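Local coordinates for protein phosphotransferase ChpT (Brucella abortus, PDB 4QPK) that relays phosphoryl groups through a histidine as a homodimer in the phosphorelay that controls cell growth, division and intracellular survival, at residues B[44-49]-B[211-216]; B[51-56]-B[101-106]; B[147-152]-B[178-183]; B[154-159]-B[238-243]; B[217-222]-B[227-232]. One frame throughout, in Å; residues are numbered along the deposited sequence.

In the fold
From the N terminus, helix 43-74 first supplies 44-49, which interaction 1 joins to 211-216 at the start of helix 213-225. That closes a long loop, tying the DHp part to the C-terminal domain. Interaction 2 is nested inside it and brings the end of helix 78-102 back to helix 43-74. Interaction 3 also lies within that loop and packs helix 144-160 on strand 178-185. Interaction 4 carries the same helix to strand 238-242, so it crosses interactions 1 and 3. Interaction 5, nested within interaction 4, packs helix 213-225 against strand 229-233, which follows it in the chain. Interactions 3, 4 and 5 all reach the same mixed sheet.

Interaction 1 of 5, residues B[44-49]-B[211-216]; sequences LDLGAL and HSVQPY
Val213 meets Leu46 and Leu49 where the first long helix of the chain passes the start of helix 213-225. Val213 is the middle piece of this small apolar cluster, and its two methyl groups do different work. CG2 sits between the two leucines, 3.7 Å from CB of Leu49 and 3.8 Å from CD1 of Leu46. CG1 takes the place between the backbone N and the carbonyl carbon (chi1 67°). From there it lies 3.7 Å from the backbone O of Leu49.

Leu49 touches through CB, close to its own backbone. This brings the two main chains fairly near, with the CA atoms of Leu49 and Val213 6.4 Å apart. Leu46 reaches across from one turn earlier. Its CG is anti to the backbone N (chi1 173°), and its CD1 methyl comes forward to Val213. Leu46 and Val213 cross at about a right angle.

The same CD1 also meets Tyr216. It approaches the edge of the ring, near the ring plane, at 4.1 Å from CE2. The hydroxyl end of Tyr216 is bonded to the backbone N of Leu41, so the ring is held at its far end as well. Leu50 also packs on Val213. Ala43 of the second subunit touches Leu46, which places this cluster beside the dimer interface.

No hydrogen bond joins 44-49 to 211-216. Their hold on each other is by apolar packing, which joins the DHp helix to the C-terminal domain through shape and burial and does not fix direction as a polar bond would.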
# COMPACT_ATOMS: atom_id res chain seq x y z
N LEU B 44 -10.58 9.51 -0.37
CA LEU B 44 -9.83 9.18 -1.59
C LEU B 44 -8.38 9.68 -1.56
O LEU B 44 -7.46 8.97 -1.96
CB LEU B 44 -10.54 9.74 -2.82
CG LEU B 44 -11.81 8.98 -3.21
CD1 LEU B 44 -12.46 9.71 -4.39
CD2 LEU B 44 -11.49 7.54 -3.58
N ASP B 45 -8.19 10.92 -1.10
CA ASP B 45 -6.85 11.49 -1.09
C ASP B 45 -5.97 10.88 -0.00
O ASP B 45 -4.77 10.69 -0.22
CB ASP B 45 -6.92 13.00 -0.94
CG ASP B 45 -7.38 13.68 -2.22
OD1 ASP B 45 -7.75 14.87 -2.16
OD2 ASP B 45 -7.38 13.02 -3.28
N LEU B 46 -6.54 10.57 1.16
CA LEU B 46 -5.74 9.93 2.21
C LEU B 46 -5.28 8.54 1.77
O LEU B 46 -4.11 8.20 1.91
CB LEU B 46 -6.51 9.85 3.53
CG LEU B 46 -5.85 9.05 4.67
CD1 LEU B 46 -4.52 9.71 5.11
CD2 LEU B 46 -6.82 8.92 5.85
N GLY B 47 -6.21 7.75 1.24
CA GLY B 47 -5.89 6.41 0.80
C GLY B 47 -4.82 6.42 -0.28
O GLY B 47 -3.89 5.63 -0.24
N ALA B 48 -4.97 7.32 -1.25
CA ALA B 48 -3.99 7.42 -2.33
C ALA B 48 -2.59 7.78 -1.83
O ALA B 48 -1.60 7.17 -2.24
CB ALA B 48 -4.44 8.44 -3.38
N LEU B 49 -2.51 8.78 -0.94
CA LEU B 49 -1.20 9.21 -0.45
C LEU B 49 -0.55 8.15 0.43
O LEU B 49 0.67 7.95 0.37
CB LEU B 49 -1.33 10.55 0.30
CG LEU B 49 -1.66 11.70 -0.65
CD1 LEU B 49 -1.92 12.98 0.15
CD2 LEU B 49 -0.53 11.92 -1.66
N HIS B 211 5.02 12.41 1.27
CA HIS B 211 5.97 12.51 2.36
C HIS B 211 5.24 12.99 3.62
O HIS B 211 5.26 12.30 4.65
CB HIS B 211 7.14 13.41 1.97
CG HIS B 211 8.07 12.78 0.98
ND1 HIS B 211 8.03 13.06 -0.37
CD2 HIS B 211 9.04 11.85 1.14
CE1 HIS B 211 8.94 12.35 -1.00
NE2 HIS B 211 9.57 11.60 -0.10
N SER B 212 4.53 14.10 3.52
CA SER B 212 3.85 14.66 4.70
C SER B 212 2.57 13.92 5.12
O SER B 212 2.01 14.26 6.16
CB SER B 212 3.53 16.14 4.46
OG SER B 212 2.74 16.32 3.29
N VAL B 213 2.11 12.94 4.34
CA VAL B 213 0.91 12.21 4.74
C VAL B 213 1.15 11.42 6.02
O VAL B 213 0.23 11.22 6.79
CB VAL B 213 0.39 11.27 3.61
CG1 VAL B 213 1.35 10.12 3.33
CG2 VAL B 213 -1.00 10.72 3.94
N GLN B 214 2.38 10.99 6.27
CA GLN B 214 2.61 10.13 7.42
C GLN B 214 2.48 10.91 8.75
O GLN B 214 1.82 10.45 9.67
CB GLN B 214 3.97 9.42 7.32
CG GLN B 214 4.15 8.27 8.32
CD GLN B 214 4.63 8.75 9.65
OE1 GLN B 214 5.45 9.67 9.73
NE2 GLN B 214 4.15 8.12 10.72
N PRO B 215 3.11 12.11 8.85
CA PRO B 215 2.82 12.88 10.07
C PRO B 215 1.35 13.31 10.20
O PRO B 215 0.82 13.32 11.31
CB PRO B 215 3.74 14.10 9.95
CG PRO B 215 4.28 14.09 8.56
CD PRO B 215 4.27 12.66 8.12
N TYR B 216 0.71 13.64 9.08
CA TYR B 216 -0.71 13.95 9.10
C TYR B 216 -1.50 12.77 9.66
O TYR B 216 -2.32 12.91 10.57
CB TYR B 216 -1.20 14.31 7.69
CG TYR B 216 -2.71 14.38 7.59
CD1 TYR B 216 -3.40 15.53 7.94
CD2 TYR B 216 -3.43 13.28 7.18
CE1 TYR B 216 -4.79 15.58 7.86
CE2 TYR B 216 -4.82 13.31 7.10
CZ TYR B 216 -5.48 14.46 7.44
OH TYR B 216 -6.86 14.48 7.35

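Interaction 2 of 5, residues B[51-56]-B[101-106]; sequences CSRICH and IAFGAA
Ile54 and Phe103 hold the closest CA atoms of the two segments, 8.7 Å apart, so the gap is bridged by side chains. Residues 51-56 are helical throughout. Helix 78-102 ends at Ala102, and Phe103 to Ala106 follow as a loop or turn.

The Phe103 ring projects into this gap. Phe103 points its CB toward the helix, and CG lies anti to the carbonyl carbon (chi1 -61°). Ile54 meets the ring at its edge, near the ring plane. CG1 of Ile54 is 3.7 Å from CD2 of Phe103, and the CD1 methyl of Ile54 is 4.0 Å from the same atom. The two side chains run past each other in opposite directions.

Arg53 adds an aliphatic touch. Its CG comes obliquely to the ring, 4.2 Å from CE2 of Phe103. The guanidinium plane is turned 74° from the ring plane, and NE forms a salt bridge with Asp57. Thus the carbon part of Arg53 serves the packing while its charge is used along its own helix.

Gln214 and Leu155 also touch Phe103, and Cys51 of the second subunit packs on Ile54. His56, the phosphorylated histidine, is on the same stretch of the first helix but is unmodified here. Helices 43-74 and 78-102 form the helical hairpin of the DHp domain, and the contact lies where its second helix ends, beside the C-terminal domain.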
# COMPACT_ATOMS: atom_id res chain seq x y z
N CYS B 51 -0.98 4.92 0.09
CA CYS B 51 -0.50 3.93 -0.88
C CYS B 51 0.78 4.39 -1.58
O CYS B 51 1.70 3.59 -1.77
CB CYS B 51 -1.60 3.62 -1.91
SG CYS B 51 -2.93 2.56 -1.24
N SER B 52 0.85 5.66 -1.97
CA SER B 52 2.07 6.20 -2.58
C SER B 52 3.27 6.11 -1.64
O SER B 52 4.39 5.83 -2.06
CB SER B 52 1.86 7.66 -3.00
OG SER B 52 1.15 7.73 -4.22
N ARG B 53 3.03 6.36 -0.36
CA ARG B 53 4.11 6.30 0.63
C ARG B 53 4.67 4.88 0.73
O ARG B 53 5.88 4.69 0.78
CB ARG B 53 3.63 6.80 1.99
CG ARG B 53 4.64 6.54 3.12
CD ARG B 53 6.02 7.13 2.85
NE ARG B 53 6.90 6.90 3.99
CZ ARG B 53 7.07 7.77 4.98
NH1 ARG B 53 7.88 7.50 5.99
NH2 ARG B 53 6.41 8.92 4.95
N ILE B 54 3.78 3.88 0.76
CA ILE B 54 4.24 2.49 0.83
C ILE B 54 5.04 2.14 -0.43
O ILE B 54 6.13 1.56 -0.34
CB ILE B 54 3.05 1.50 0.95
CG1 ILE B 54 2.34 1.67 2.30
CG2 ILE B 54 3.50 0.04 0.78
CD1 ILE B 54 1.11 0.80 2.45
N CYS B 55 4.53 2.55 -1.58
CA CYS B 55 5.22 2.28 -2.85
C CYS B 55 6.59 2.93 -2.88
O CYS B 55 7.58 2.30 -3.26
CB CYS B 55 4.37 2.77 -4.03
SG CYS B 55 2.93 1.73 -4.33
N HIS B 56 6.65 4.18 -2.44
CA HIS B 56 7.90 4.91 -2.45
C HIS B 56 8.95 4.21 -1.59
O HIS B 56 10.14 4.19 -1.93
CB HIS B 56 7.69 6.34 -1.96
CG HIS B 56 8.96 7.12 -1.80
ND1 HIS B 56 9.72 7.07 -0.65
CD2 HIS B 56 9.60 7.96 -2.64
CE1 HIS B 56 10.78 7.85 -0.79
NE2 HIS B 56 10.73 8.40 -1.99
N ILE B 101 0.51 -3.30 9.28
CA ILE B 101 -0.06 -2.96 10.58
C ILE B 101 -0.08 -1.44 10.81
O ILE B 101 -1.09 -0.91 11.26
CB ILE B 101 0.73 -3.63 11.74
CG1 ILE B 101 0.79 -5.14 11.52
CG2 ILE B 101 0.07 -3.34 13.10
CD1 ILE B 101 1.47 -5.92 12.67
N ALA B 102 0.98 -0.72 10.45
CA ALA B 102 1.04 0.71 10.76
C ALA B 102 0.07 1.53 9.91
O ALA B 102 -0.54 2.50 10.38
CB ALA B 102 2.46 1.23 10.58
N PHE B 103 -0.09 1.13 8.65
CA PHE B 103 -0.96 1.85 7.72
C PHE B 103 -2.20 1.02 7.38
O PHE B 103 -3.28 1.57 7.20
CB PHE B 103 -0.23 2.19 6.41
CG PHE B 103 0.98 3.08 6.57
CD1 PHE B 103 1.05 4.03 7.57
CD2 PHE B 103 2.06 2.95 5.71
CE1 PHE B 103 2.18 4.84 7.70
CE2 PHE B 103 3.19 3.75 5.84
CZ PHE B 103 3.24 4.69 6.84
N GLY B 104 -2.02 -0.29 7.28
CA GLY B 104 -3.07 -1.23 6.91
C GLY B 104 -4.02 -1.63 8.03
O GLY B 104 -4.02 -1.05 9.12
N ALA B 105 -4.83 -2.63 7.75
CA ALA B 105 -5.79 -3.13 8.74
C ALA B 105 -5.37 -4.47 9.35
O ALA B 105 -6.15 -5.11 10.06
CB ALA B 105 -7.16 -3.27 8.09
N ALA B 106 -4.13 -4.90 9.12
CA ALA B 106 -3.73 -6.25 9.50
C ALA B 106 -3.51 -6.44 10.99
O ALA B 106 -3.26 -5.48 11.72
CB ALA B 106 -2.50 -6.65 8.77

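Interaction 3 of 5, residues B[147-152]-B[178-183]; sequences VKLLLN and PRFVIT
Leu150 has its CG anti to the backbone N (chi1 170°), while Phe180 has its CG anti to the carbonyl carbon (chi1 -51°). With these torsions the two side chains cross at about a right angle. CB of Leu150 then lies over one face of the Phe180 ring, 4.0 Å from the ring centroid and nearly along the ring normal, a CH-pi contact. Further along the leucine, CD1 rests 3.9 Å from CG of Phe180.

Segment 147-152 of helix 144-160 runs almost parallel to 178-183, 9° apart, with 9.6 Å between axes at closest approach. It packs on the mixed sheet of the C-terminal domain, which resembles the catalytic and ATP-binding domain of histidine kinases but lacks regions needed to bind ATP. Two residues along the strand, CD1 of Ile182 meets CD1 of Leu150 at 4.1 Å. Leu149 comes to the edge of the Phe180 ring, with CD2 at 4.5 Å from CE1.

Asn152 donates from ND2 to the backbone O of Lys148 (2.9 Å). The bond is nearly straight, but the donor stands above the carbonyl plane. Lys148 O also accepts from Asn152 N, while ND2 also bonds Ala102 O and OD1 bonds Gln214 NE2.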
# COMPACT_ATOMS: atom_id res chain seq x y z
N VAL B 147 -2.61 1.15 18.67
CA VAL B 147 -1.39 0.46 18.25
C VAL B 147 -0.86 1.02 16.93
O VAL B 147 0.35 1.13 16.73
CB VAL B 147 -1.59 -1.05 18.13
CG1 VAL B 147 -0.25 -1.72 17.78
CG2 VAL B 147 -2.12 -1.64 19.46
N LYS B 148 -1.76 1.39 16.02
CA LYS B 148 -1.30 2.06 14.79
C LYS B 148 -0.64 3.41 15.11
O LYS B 148 0.39 3.75 14.52
CB LYS B 148 -2.47 2.21 13.80
CG LYS B 148 -3.03 0.87 13.31
CD LYS B 148 -4.16 1.03 12.28
CE LYS B 148 -3.56 1.47 10.90
NZ LYS B 148 -4.62 1.55 9.87
N LEU B 149 -1.20 4.16 16.06
CA LEU B 149 -0.57 5.40 16.50
C LEU B 149 0.86 5.12 16.99
O LEU B 149 1.81 5.80 16.59
CB LEU B 149 -1.40 6.07 17.60
CG LEU B 149 -0.68 7.21 18.34
CD1 LEU B 149 -0.39 8.36 17.39
CD2 LEU B 149 -1.54 7.67 19.53
N LEU B 150 1.01 4.10 17.84
CA LEU B 150 2.31 3.71 18.36
C LEU B 150 3.33 3.48 17.23
O LEU B 150 4.42 4.06 17.24
CB LEU B 150 2.17 2.46 19.24
CG LEU B 150 3.44 1.73 19.72
CD1 LEU B 150 4.32 2.63 20.55
CD2 LEU B 150 3.04 0.48 20.50
N LEU B 151 2.98 2.66 16.25
CA LEU B 151 3.91 2.36 15.17
C LEU B 151 4.23 3.61 14.34
O LEU B 151 5.35 3.79 13.88
CB LEU B 151 3.37 1.25 14.26
CG LEU B 151 3.31 -0.13 14.90
CD1 LEU B 151 2.70 -1.12 13.91
CD2 LEU B 151 4.70 -0.61 15.30
N ASN B 152 3.24 4.48 14.14
CA ASN B 152 3.49 5.70 13.39
C ASN B 152 4.38 6.69 14.16
O ASN B 152 5.14 7.43 13.56
CB ASN B 152 2.18 6.36 12.99
CG ASN B 152 1.63 5.78 11.69
OD1 ASN B 152 1.99 6.24 10.60
ND2 ASN B 152 0.82 4.75 11.80
N PRO B 178 -3.46 3.47 28.01
CA PRO B 178 -2.04 3.27 27.69
C PRO B 178 -1.26 4.57 27.53
O PRO B 178 -1.83 5.60 27.18
CB PRO B 178 -2.10 2.50 26.36
CG PRO B 178 -3.42 2.91 25.75
CD PRO B 178 -4.35 3.07 26.91
N ARG B 179 0.04 4.50 27.79
CA ARG B 179 0.94 5.61 27.52
C ARG B 179 2.10 5.08 26.67
O ARG B 179 2.67 4.04 26.99
CB ARG B 179 1.45 6.24 28.82
CG ARG B 179 2.50 7.33 28.61
CD ARG B 179 2.78 8.14 29.88
NE ARG B 179 3.31 7.32 30.97
CZ ARG B 179 2.61 6.94 32.04
NH1 ARG B 179 1.34 7.30 32.17
NH2 ARG B 179 3.18 6.20 32.98
N PHE B 180 2.40 5.76 25.56
CA PHE B 180 3.51 5.39 24.70
C PHE B 180 4.63 6.40 24.83
O PHE B 180 4.40 7.60 24.73
CB PHE B 180 3.08 5.29 23.22
CG PHE B 180 1.87 4.44 22.99
CD1 PHE B 180 0.90 4.83 22.07
CD2 PHE B 180 1.71 3.22 23.65
CE1 PHE B 180 -0.22 4.05 21.83
CE2 PHE B 180 0.59 2.44 23.42
CZ PHE B 180 -0.38 2.85 22.50
N VAL B 181 5.85 5.93 25.03
CA VAL B 181 6.98 6.84 25.14
C VAL B 181 8.05 6.45 24.13
O VAL B 181 8.58 5.34 24.18
CB VAL B 181 7.56 6.84 26.56
CG1 VAL B 181 8.59 7.95 26.69
CG2 VAL B 181 6.43 7.01 27.59
N ILE B 182 8.34 7.37 23.22
CA ILE B 182 9.36 7.15 22.21
C ILE B 182 10.47 8.16 22.43
O ILE B 182 10.26 9.37 22.30
CB ILE B 182 8.78 7.28 20.78
CG1 ILE B 182 7.97 6.04 20.41
CG2 ILE B 182 9.88 7.42 19.75
CD1 ILE B 182 6.59 5.98 21.02
N THR B 183 11.65 7.65 22.79
CA THR B 183 12.78 8.50 23.12
C THR B 183 13.91 8.34 22.11
O THR B 183 14.41 7.23 21.90
CB THR B 183 13.32 8.19 24.53
OG1 THR B 183 12.26 8.25 25.48
CG2 THR B 183 14.40 9.21 24.91

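Interaction 4 of 5, residues B[154-159]-B[238-243]; sequences LLIGNG and IVFSAE
Phe240 reaches from strand 238-242 to helix 144-160, where Ile156 and Gly157 receive it. Its CB leaves the strand toward the helix. CG is anti to the carbonyl carbon (chi1 -59°), and this carries the ring forward to the helix surface.

On the ring, CD1 is the first atom to meet the isoleucine, 4.1 Å from CG2 of Ile156. The next atom, CE1, comes closer to the same CG2, at 3.7 Å. At the tip, CZ is 3.9 Å from this methyl. Along the other side of the ring, CE2 approaches CA of Gly157 obliquely at 4.0 Å. The glycine therefore meets the ring with its backbone carbon.

The CG2 methyl of Ile156 sits over a face of the ring, displaced toward the rim. It lies 4.0 Å from the centroid and 22° off the normal, a CH-pi contact. The opposite face is met by CG2 of Ile238, two residues back on the same strand. The ring is thus sandwiched between a methyl of the helix and a methyl of its own strand.

No hydrogen bond links the two segments. Strand 238-242 lies between strands 178-185 and 229-233 in the sheet, and Phe240 has backbone bonds to Ile182. Ile156 also packs on Gln214, Pro215 and Thr218 of helix 213-225. The contact therefore joins helix 144-160 to the sheet beside a second helix.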
# COMPACT_ATOMS: atom_id res chain seq x y z
N LEU B 154 6.84 5.68 15.90
CA LEU B 154 8.20 5.20 15.65
C LEU B 154 8.78 5.85 14.41
O LEU B 154 9.97 6.16 14.34
CB LEU B 154 8.23 3.68 15.45
CG LEU B 154 7.56 2.84 16.52
CD1 LEU B 154 7.85 1.35 16.25
CD2 LEU B 154 8.02 3.27 17.89
N LEU B 155 7.93 6.06 13.40
CA LEU B 155 8.42 6.65 12.16
C LEU B 155 8.77 8.13 12.38
O LEU B 155 9.76 8.62 11.82
CB LEU B 155 7.37 6.50 11.04
CG LEU B 155 7.08 5.05 10.62
CD1 LEU B 155 6.06 5.04 9.47
CD2 LEU B 155 8.34 4.35 10.19
N ILE B 156 7.97 8.82 13.18
CA ILE B 156 8.26 10.21 13.54
C ILE B 156 9.59 10.27 14.30
O ILE B 156 10.46 11.09 13.99
CB ILE B 156 7.15 10.83 14.41
CG1 ILE B 156 5.84 10.90 13.64
CG2 ILE B 156 7.56 12.23 14.90
CD1 ILE B 156 5.93 11.74 12.39
N GLY B 157 9.76 9.38 15.26
CA GLY B 157 10.99 9.30 16.02
C GLY B 157 12.20 9.07 15.13
O GLY B 157 13.22 9.75 15.26
N ASN B 158 12.07 8.12 14.21
CA ASN B 158 13.15 7.82 13.27
C ASN B 158 13.52 9.07 12.47
O ASN B 158 14.70 9.34 12.23
CB ASN B 158 12.74 6.68 12.34
CG ASN B 158 13.91 6.11 11.55
OD1 ASN B 158 15.01 5.94 12.08
ND2 ASN B 158 13.68 5.83 10.28
N GLY B 159 12.51 9.83 12.08
CA GLY B 159 12.72 11.06 11.34
C GLY B 159 13.44 12.13 12.15
O GLY B 159 14.06 13.04 11.59
N ILE B 238 14.93 13.78 22.41
CA ILE B 238 13.55 14.17 22.18
C ILE B 238 12.65 13.02 22.60
O ILE B 238 12.90 11.87 22.27
CB ILE B 238 13.28 14.53 20.70
CG1 ILE B 238 14.26 15.63 20.23
CG2 ILE B 238 11.82 14.96 20.54
CD1 ILE B 238 14.27 15.86 18.71
N VAL B 239 11.62 13.34 23.38
CA VAL B 239 10.64 12.35 23.77
C VAL B 239 9.30 12.65 23.11
O VAL B 239 8.73 13.72 23.29
CB VAL B 239 10.45 12.30 25.30
CG1 VAL B 239 9.35 11.33 25.66
CG2 VAL B 239 11.76 11.91 25.97
N PHE B 240 8.83 11.71 22.30
CA PHE B 240 7.47 11.78 21.80
C PHE B 240 6.62 10.87 22.66
O PHE B 240 6.90 9.67 22.74
CB PHE B 240 7.40 11.36 20.32
CG PHE B 240 8.25 12.20 19.41
CD1 PHE B 240 7.73 13.35 18.83
CD2 PHE B 240 9.55 11.82 19.11
CE1 PHE B 240 8.51 14.12 17.97
CE2 PHE B 240 10.33 12.59 18.26
CZ PHE B 240 9.81 13.74 17.69
N SER B 241 5.61 11.41 23.32
CA SER B 241 4.78 10.58 24.17
C SER B 241 3.31 10.78 23.86
O SER B 241 2.91 11.84 23.37
CB SER B 241 5.04 10.87 25.65
OG SER B 241 4.71 12.21 25.96
N ALA B 242 2.51 9.76 24.11
CA ALA B 242 1.08 9.86 23.88
C ALA B 242 0.31 9.17 24.99
O ALA B 242 0.73 8.13 25.50
CB ALA B 242 0.71 9.24 22.52
N GLU B 243 -0.83 9.75 25.35
CA GLU B 243 -1.70 9.21 26.39
C GLU B 243 -3.04 9.91 26.30
O GLU B 243 -3.16 10.93 25.63
CB GLU B 243 -1.09 9.39 27.78
CG GLU B 243 -0.93 10.84 28.19
CD GLU B 243 -0.56 10.99 29.65
OE1 GLU B 243 -0.40 9.96 30.35
OE2 GLU B 243 -0.45 12.15 30.10

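Interaction 5 of 5, residues B[217-222]-B[227-232]; sequences YTLLLA and MKISIH
Ala222, in the last turn of helix 213-225, meets Ile229, the first residue of strand 229-233. CB of Ala222 is 4.0 Å from CD1 of Ile229. The same CD1 lies 3.9 Å from CG2 of Thr218, one helical turn earlier, and 4.3 Å from CD2 of Leu219. One methyl of the strand therefore touches three residues of the helix. CG1 of Ile229 is anti to the carbonyl carbon (chi1 -60°), and CD1 extends from it to the helix.

A backbone bond spans the end of the helix. Met227 N donates to Ala222 O at 2.9 Å, with an angle of 156° at the hydrogen. The donor is tilted from the carbonyl plane. CB of Ala222 also lies 3.5 Å from Met227 O.

Further out, Thr218 turns OG1 to the backbone O of Gln214 on its own helix, which puts its methyl at the strand. Leu219 packs on Phe195 and Leu198 of helix 193-199. The O of Ile229 accepts from NE2 of His199, while Met227 touches Ala242 on the adjoining strand. Segments 217-222 and 229-232 make an angle of 126°. Strand 229-233 is outermost in the sheet within this chain.

The contact thus combines two kinds of hold. A directional backbone bond ties Met227, just past the helix, back to Ala222 in its last turn, and methyl groups of the helix pack against the first strand residue without a polar bond of their own.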
# COMPACT_ATOMS: atom_id res chain seq x y z
N TYR B 217 -1.20 11.59 9.13
CA TYR B 217 -1.88 10.36 9.52
C TYR B 217 -1.68 10.04 11.00
O TYR B 217 -2.60 9.57 11.69
CB TYR B 217 -1.37 9.22 8.65
CG TYR B 217 -2.06 7.87 8.84
CD1 TYR B 217 -3.42 7.72 8.60
CD2 TYR B 217 -1.33 6.75 9.21
CE1 TYR B 217 -4.04 6.49 8.76
CE2 TYR B 217 -1.94 5.51 9.37
CZ TYR B 217 -3.30 5.39 9.14
OH TYR B 217 -3.89 4.15 9.30
N THR B 218 -0.46 10.28 11.49
CA THR B 218 -0.15 10.05 12.89
C THR B 218 -1.07 10.87 13.80
O THR B 218 -1.65 10.35 14.75
CB THR B 218 1.32 10.41 13.19
OG1 THR B 218 2.20 9.63 12.36
CG2 THR B 218 1.65 10.15 14.66
N LEU B 219 -1.23 12.15 13.46
CA LEU B 219 -2.09 13.04 14.24
C LEU B 219 -3.55 12.64 14.13
O LEU B 219 -4.31 12.71 15.09
CB LEU B 219 -1.89 14.49 13.78
CG LEU B 219 -0.48 15.02 14.07
CD1 LEU B 219 -0.19 16.26 13.26
CD2 LEU B 219 -0.27 15.29 15.56
N LEU B 220 -3.95 12.20 12.93
CA LEU B 220 -5.31 11.75 12.71
C LEU B 220 -5.65 10.53 13.57
O LEU B 220 -6.75 10.44 14.14
CB LEU B 220 -5.51 11.41 11.22
CG LEU B 220 -6.92 11.18 10.69
CD1 LEU B 220 -7.72 12.46 10.80
CD2 LEU B 220 -6.84 10.72 9.24
N LEU B 221 -4.70 9.60 13.68
CA LEU B 221 -4.88 8.42 14.51
C LEU B 221 -5.00 8.81 15.98
O LEU B 221 -5.85 8.29 16.70
CB LEU B 221 -3.72 7.42 14.32
CG LEU B 221 -3.65 6.69 12.99
CD1 LEU B 221 -2.31 5.98 12.88
CD2 LEU B 221 -4.79 5.69 12.86
N ALA B 222 -4.17 9.75 16.41
CA ALA B 222 -4.20 10.20 17.80
C ALA B 222 -5.56 10.80 18.11
O ALA B 222 -6.15 10.51 19.15
CB ALA B 222 -3.10 11.21 18.06
N MET B 227 -6.26 10.16 22.07
CA MET B 227 -4.97 10.34 22.73
C MET B 227 -4.31 11.62 22.25
O MET B 227 -4.56 12.10 21.15
CB MET B 227 -4.05 9.13 22.48
CG MET B 227 -4.59 7.83 23.00
SD MET B 227 -3.54 6.42 22.62
CE MET B 227 -2.13 6.67 23.70
N LYS B 228 -3.47 12.19 23.12
CA LYS B 228 -2.78 13.43 22.85
C LYS B 228 -1.28 13.16 22.75
O LYS B 228 -0.72 12.50 23.62
CB LYS B 228 -3.08 14.43 23.96
CG LYS B 228 -2.29 15.71 23.94
CD LYS B 228 -2.73 16.60 25.11
CE LYS B 228 -1.84 17.82 25.26
NZ LYS B 228 -2.16 18.57 26.51
N ILE B 229 -0.65 13.64 21.69
CA ILE B 229 0.80 13.53 21.57
C ILE B 229 1.48 14.75 22.16
O ILE B 229 1.09 15.89 21.87
CB ILE B 229 1.25 13.37 20.11
CG1 ILE B 229 0.63 12.12 19.50
CG2 ILE B 229 2.77 13.30 20.02
CD1 ILE B 229 0.85 11.98 17.99
N SER B 230 2.48 14.51 23.00
CA SER B 230 3.33 15.59 23.52
C SER B 230 4.74 15.45 22.99
O SER B 230 5.25 14.34 22.79
CB SER B 230 3.34 15.59 25.05
OG SER B 230 2.04 15.85 25.55
N ILE B 231 5.39 16.59 22.78
CA ILE B 231 6.77 16.63 22.35
C ILE B 231 7.59 17.32 23.43
O ILE B 231 7.31 18.45 23.79
CB ILE B 231 6.96 17.40 21.04
CG1 ILE B 231 6.02 16.88 19.95
CG2 ILE B 231 8.40 17.31 20.58
CD1 ILE B 231 6.06 17.71 18.67
N HIS B 232 8.59 16.61 23.95
CA HIS B 232 9.55 17.20 24.88
C HIS B 232 10.97 17.09 24.35
O HIS B 232 11.58 16.02 24.39
CB HIS B 232 9.47 16.52 26.25
CG HIS B 232 10.33 17.18 27.29
ND1 HIS B 232 10.87 18.44 27.11
CD2 HIS B 232 10.77 16.75 28.49
CE1 HIS B 232 11.60 18.76 28.17
NE2 HIS B 232 11.55 17.75 29.02